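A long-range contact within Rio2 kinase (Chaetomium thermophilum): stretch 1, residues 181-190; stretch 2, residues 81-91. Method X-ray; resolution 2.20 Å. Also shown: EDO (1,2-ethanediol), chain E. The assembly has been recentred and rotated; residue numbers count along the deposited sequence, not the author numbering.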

# COMPACT_ATOMS: atom_id res chain seq x y z
N ILE A 181 -4.89 -0.42 -10.83
CA ILE A 181 -5.81 0.42 -11.60
C ILE A 181 -5.49 1.92 -11.54
O ILE A 181 -5.50 2.59 -12.56
CB ILE A 181 -7.27 0.18 -11.20
CG1 ILE A 181 -7.65 -1.28 -11.46
CG2 ILE A 181 -8.19 1.13 -11.95
CD1 ILE A 181 -8.94 -1.70 -10.79
N ALA A 182 -5.21 2.44 -10.35
CA ALA A 182 -4.88 3.86 -10.25
C ALA A 182 -4.12 4.09 -8.97
O ALA A 182 -4.12 3.25 -8.09
CB ALA A 182 -6.14 4.70 -10.27
N GLN A 183 -3.48 5.25 -8.85
CA GLN A 183 -2.72 5.54 -7.64
C GLN A 183 -2.82 7.03 -7.35
O GLN A 183 -2.62 7.85 -8.24
CB GLN A 183 -1.25 5.11 -7.82
CG GLN A 183 -0.39 5.29 -6.57
CD GLN A 183 0.19 6.69 -6.44
OE1 GLN A 183 0.68 7.25 -7.41
NE2 GLN A 183 0.10 7.25 -5.24
N SER A 184 -3.15 7.39 -6.12
CA SER A 184 -3.12 8.80 -5.77
C SER A 184 -2.60 8.99 -4.36
O SER A 184 -3.11 8.40 -3.42
CB SER A 184 -4.50 9.44 -5.90
OG SER A 184 -4.47 10.80 -5.50
N ARG A 185 -1.56 9.81 -4.21
CA ARG A 185 -0.98 10.08 -2.90
C ARG A 185 -0.60 8.77 -2.18
O ARG A 185 0.21 7.99 -2.69
CB ARG A 185 -1.94 10.94 -2.07
CG ARG A 185 -2.20 12.30 -2.69
CD ARG A 185 -3.49 12.90 -2.19
NE ARG A 185 -3.72 14.27 -2.65
CZ ARG A 185 -4.45 14.59 -3.72
NH1 ARG A 185 -5.02 13.65 -4.46
NH2 ARG A 185 -4.60 15.85 -4.05
N HIS A 186 -1.20 8.51 -1.02
CA HIS A 186 -0.90 7.30 -0.25
C HIS A 186 -1.83 6.11 -0.57
O HIS A 186 -1.93 5.16 0.22
CB HIS A 186 -0.95 7.60 1.25
CG HIS A 186 -2.27 8.13 1.73
ND1 HIS A 186 -3.02 9.04 1.01
CD2 HIS A 186 -2.96 7.92 2.88
CE1 HIS A 186 -4.11 9.36 1.69
NE2 HIS A 186 -4.11 8.68 2.83
N THR A 187 -2.51 6.16 -1.70
CA THR A 187 -3.56 5.17 -1.94
C THR A 187 -3.39 4.43 -3.25
O THR A 187 -2.79 4.96 -4.19
CB THR A 187 -4.98 5.81 -1.90
OG1 THR A 187 -5.20 6.60 -3.07
CG2 THR A 187 -5.12 6.68 -0.68
N ILE A 188 -3.91 3.21 -3.31
CA ILE A 188 -3.91 2.49 -4.57
C ILE A 188 -5.28 1.91 -4.76
O ILE A 188 -5.87 1.42 -3.80
CB ILE A 188 -2.92 1.33 -4.57
CG1 ILE A 188 -1.48 1.85 -4.49
CG2 ILE A 188 -3.10 0.47 -5.84
CD1 ILE A 188 -0.44 0.74 -4.49
N VAL A 189 -5.79 1.97 -5.98
CA VAL A 189 -7.01 1.26 -6.33
C VAL A 189 -6.57 0.08 -7.16
O VAL A 189 -5.82 0.24 -8.11
CB VAL A 189 -8.00 2.13 -7.14
CG1 VAL A 189 -9.18 1.30 -7.61
CG2 VAL A 189 -8.49 3.30 -6.31
N MET A 190 -7.00 -1.12 -6.80
CA MET A 190 -6.59 -2.30 -7.55
C MET A 190 -7.77 -3.27 -7.65
O MET A 190 -8.75 -3.13 -6.92
CB MET A 190 -5.42 -2.97 -6.83
CG MET A 190 -5.85 -3.68 -5.55
SD MET A 190 -4.48 -4.34 -4.57
CE MET A 190 -3.97 -2.90 -3.66
C1 EDO E . 0.11 12.45 -5.54
O1 EDO E . 1.32 12.44 -4.76
C2 EDO E . 0.11 11.31 -6.54
O2 EDO E . 0.93 10.23 -6.07
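Stretch 2 (81-91) GLDYLALHTHA

Stretch 2 is helical from end to end, part of a longer helix, and it packs against a β-hairpin whose strands, 181-184 and 187-190, are joined by a type II' turn from Ser184 to Thr187. The helix axis runs at 37° to the second strand, with a signed crossing angle of -37° and a closest approach of 9.8 Å. Against the first strand it runs the other way, at 144°, and comes within 8.6 Å. The two backbones come nearest where the CA atoms of Ala86 and Ser184 lie 5.6 Å apart; the residues at this closest point are both small.

Gly81 touches nothing in the hairpin. Leu82 is the first residue to engage: its CB points sideways, but the side chain, with chi1 t and chi2 p, reaches the turn. Leu82 CD2 sits over the face of the His186 ring, 3.7 Å from the centroid, and Leu82 CD1 lies 3.8 Å from Arg185 CD. Asp83 starts away from the hairpin and yet its carboxylate returns, so that His186 NE2 donates to Asp83 OD1 at 2.7 Å, nearly straight at 166°. One histidine thus takes an apolar contact on a ring face and a polar one at its edge.

Tyr84 points away. Leu85 faces the hairpin and supports the arginine of the turn: Leu85 CB is 3.7 Å from Arg185 NE, while Leu85 O lies over one face of the guanidinium, 3.3 Å from Arg185 NH1 at an angle too poor for a hydrogen bond. Ala86 fills the middle, with its CB 3.6 Å from Thr187 CG2 and its CA 4.0 Å from Ser184 OG. Leu87 turns away and His88 makes no contact.

One turn on from Leu85, Thr89 again points toward the hairpin. Arg185 NH1 donates to Thr89 OG1 at 2.8 Å, and Thr89 CG2 packs 3.6 Å from Ser184 OG. His90 then lays its ring into the hairpin. Val189 CG2 covers one face of the His90 ring, 3.7 Å from its centroid, and Ala182 CB lies at the edge, 4.2 Å from His90 ND1. Also at the edge, His90 NE2 donates to Thr187 OG1 at 2.7 Å; Thr187 OG1 in turn donates to Ser184 O at 2.8 Å, which links the helix to the turn's own bonding. Ala91 is beyond reach.

The pattern is legible: small residues sit at the closest approach, and three hydrogen bonds, each donated by a histidine or the arginine, span the contact around it.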

# COMPACT_ATOMS: atom_id res chain seq x y z
N GLY A 81 -7.81 14.57 6.03
CA GLY A 81 -7.78 15.49 4.90
C GLY A 81 -7.14 14.90 3.65
O GLY A 81 -7.68 15.03 2.55
N LEU A 82 -5.99 14.24 3.84
CA LEU A 82 -5.28 13.57 2.74
C LEU A 82 -6.10 12.43 2.14
O LEU A 82 -6.21 12.31 0.91
CB LEU A 82 -3.91 13.06 3.24
CG LEU A 82 -2.90 12.62 2.17
CD1 LEU A 82 -2.43 13.83 1.34
CD2 LEU A 82 -1.70 11.87 2.77
N ASP A 83 -6.67 11.58 3.01
CA ASP A 83 -7.63 10.53 2.60
C ASP A 83 -8.69 11.12 1.67
O ASP A 83 -8.89 10.65 0.54
CB ASP A 83 -8.35 9.95 3.84
CG ASP A 83 -7.43 9.17 4.79
OD1 ASP A 83 -6.25 8.92 4.43
OD2 ASP A 83 -7.90 8.79 5.89
N TYR A 84 -9.35 12.19 2.13
CA TYR A 84 -10.41 12.83 1.36
C TYR A 84 -9.90 13.31 0.01
O TYR A 84 -10.53 13.08 -1.02
CB TYR A 84 -11.02 14.01 2.12
CG TYR A 84 -12.20 13.65 3.01
CD1 TYR A 84 -13.36 14.41 3.00
CD2 TYR A 84 -12.14 12.55 3.86
CE1 TYR A 84 -14.43 14.10 3.82
CE2 TYR A 84 -13.21 12.23 4.68
CZ TYR A 84 -14.35 13.01 4.66
OH TYR A 84 -15.40 12.68 5.47
N LEU A 85 -8.73 13.97 0.01
CA LEU A 85 -8.13 14.43 -1.23
C LEU A 85 -7.85 13.28 -2.18
O LEU A 85 -8.10 13.40 -3.38
CB LEU A 85 -6.84 15.20 -0.95
CG LEU A 85 -7.05 16.61 -0.41
CD1 LEU A 85 -5.74 17.19 0.08
CD2 LEU A 85 -7.68 17.51 -1.49
N ALA A 86 -7.34 12.17 -1.65
CA ALA A 86 -7.11 10.98 -2.48
C ALA A 86 -8.40 10.47 -3.09
O ALA A 86 -8.46 10.17 -4.27
CB ALA A 86 -6.44 9.87 -1.66
N LEU A 87 -9.45 10.34 -2.27
CA LEU A 87 -10.74 9.85 -2.75
C LEU A 87 -11.32 10.75 -3.84
O LEU A 87 -11.87 10.28 -4.83
CB LEU A 87 -11.74 9.73 -1.61
CG LEU A 87 -11.71 8.45 -0.79
CD1 LEU A 87 -12.62 8.58 0.42
CD2 LEU A 87 -12.14 7.27 -1.66
N HIS A 88 -11.20 12.06 -3.63
CA HIS A 88 -11.69 13.05 -4.57
C HIS A 88 -11.03 12.87 -5.94
O HIS A 88 -11.69 12.91 -6.99
CB HIS A 88 -11.40 14.44 -4.03
CG HIS A 88 -12.17 15.53 -4.70
ND1 HIS A 88 -13.54 15.64 -4.59
CD2 HIS A 88 -11.77 16.54 -5.50
CE1 HIS A 88 -13.95 16.68 -5.29
NE2 HIS A 88 -12.90 17.24 -5.85
N THR A 89 -9.73 12.65 -5.91
CA THR A 89 -8.98 12.41 -7.13
C THR A 89 -9.45 11.13 -7.81
O THR A 89 -9.66 11.11 -9.03
CB THR A 89 -7.47 12.36 -6.84
OG1 THR A 89 -7.04 13.64 -6.38
CG2 THR A 89 -6.67 11.99 -8.09
N HIS A 90 -9.65 10.07 -7.03
CA HIS A 90 -10.15 8.82 -7.61
C HIS A 90 -11.57 8.99 -8.18
O HIS A 90 -11.90 8.43 -9.21
CB HIS A 90 -10.15 7.68 -6.59
CG HIS A 90 -8.79 7.24 -6.16
ND1 HIS A 90 -7.82 6.86 -7.05
CD2 HIS A 90 -8.26 7.09 -4.92
CE1 HIS A 90 -6.73 6.51 -6.38
NE2 HIS A 90 -6.97 6.64 -5.09
N ALA A 91 -12.40 9.77 -7.49
CA ALA A 91 -13.74 10.06 -7.96
C ALA A 91 -13.70 10.84 -9.26
O ALA A 91 -14.41 10.50 -10.21
CB ALA A 91 -14.51 10.85 -6.91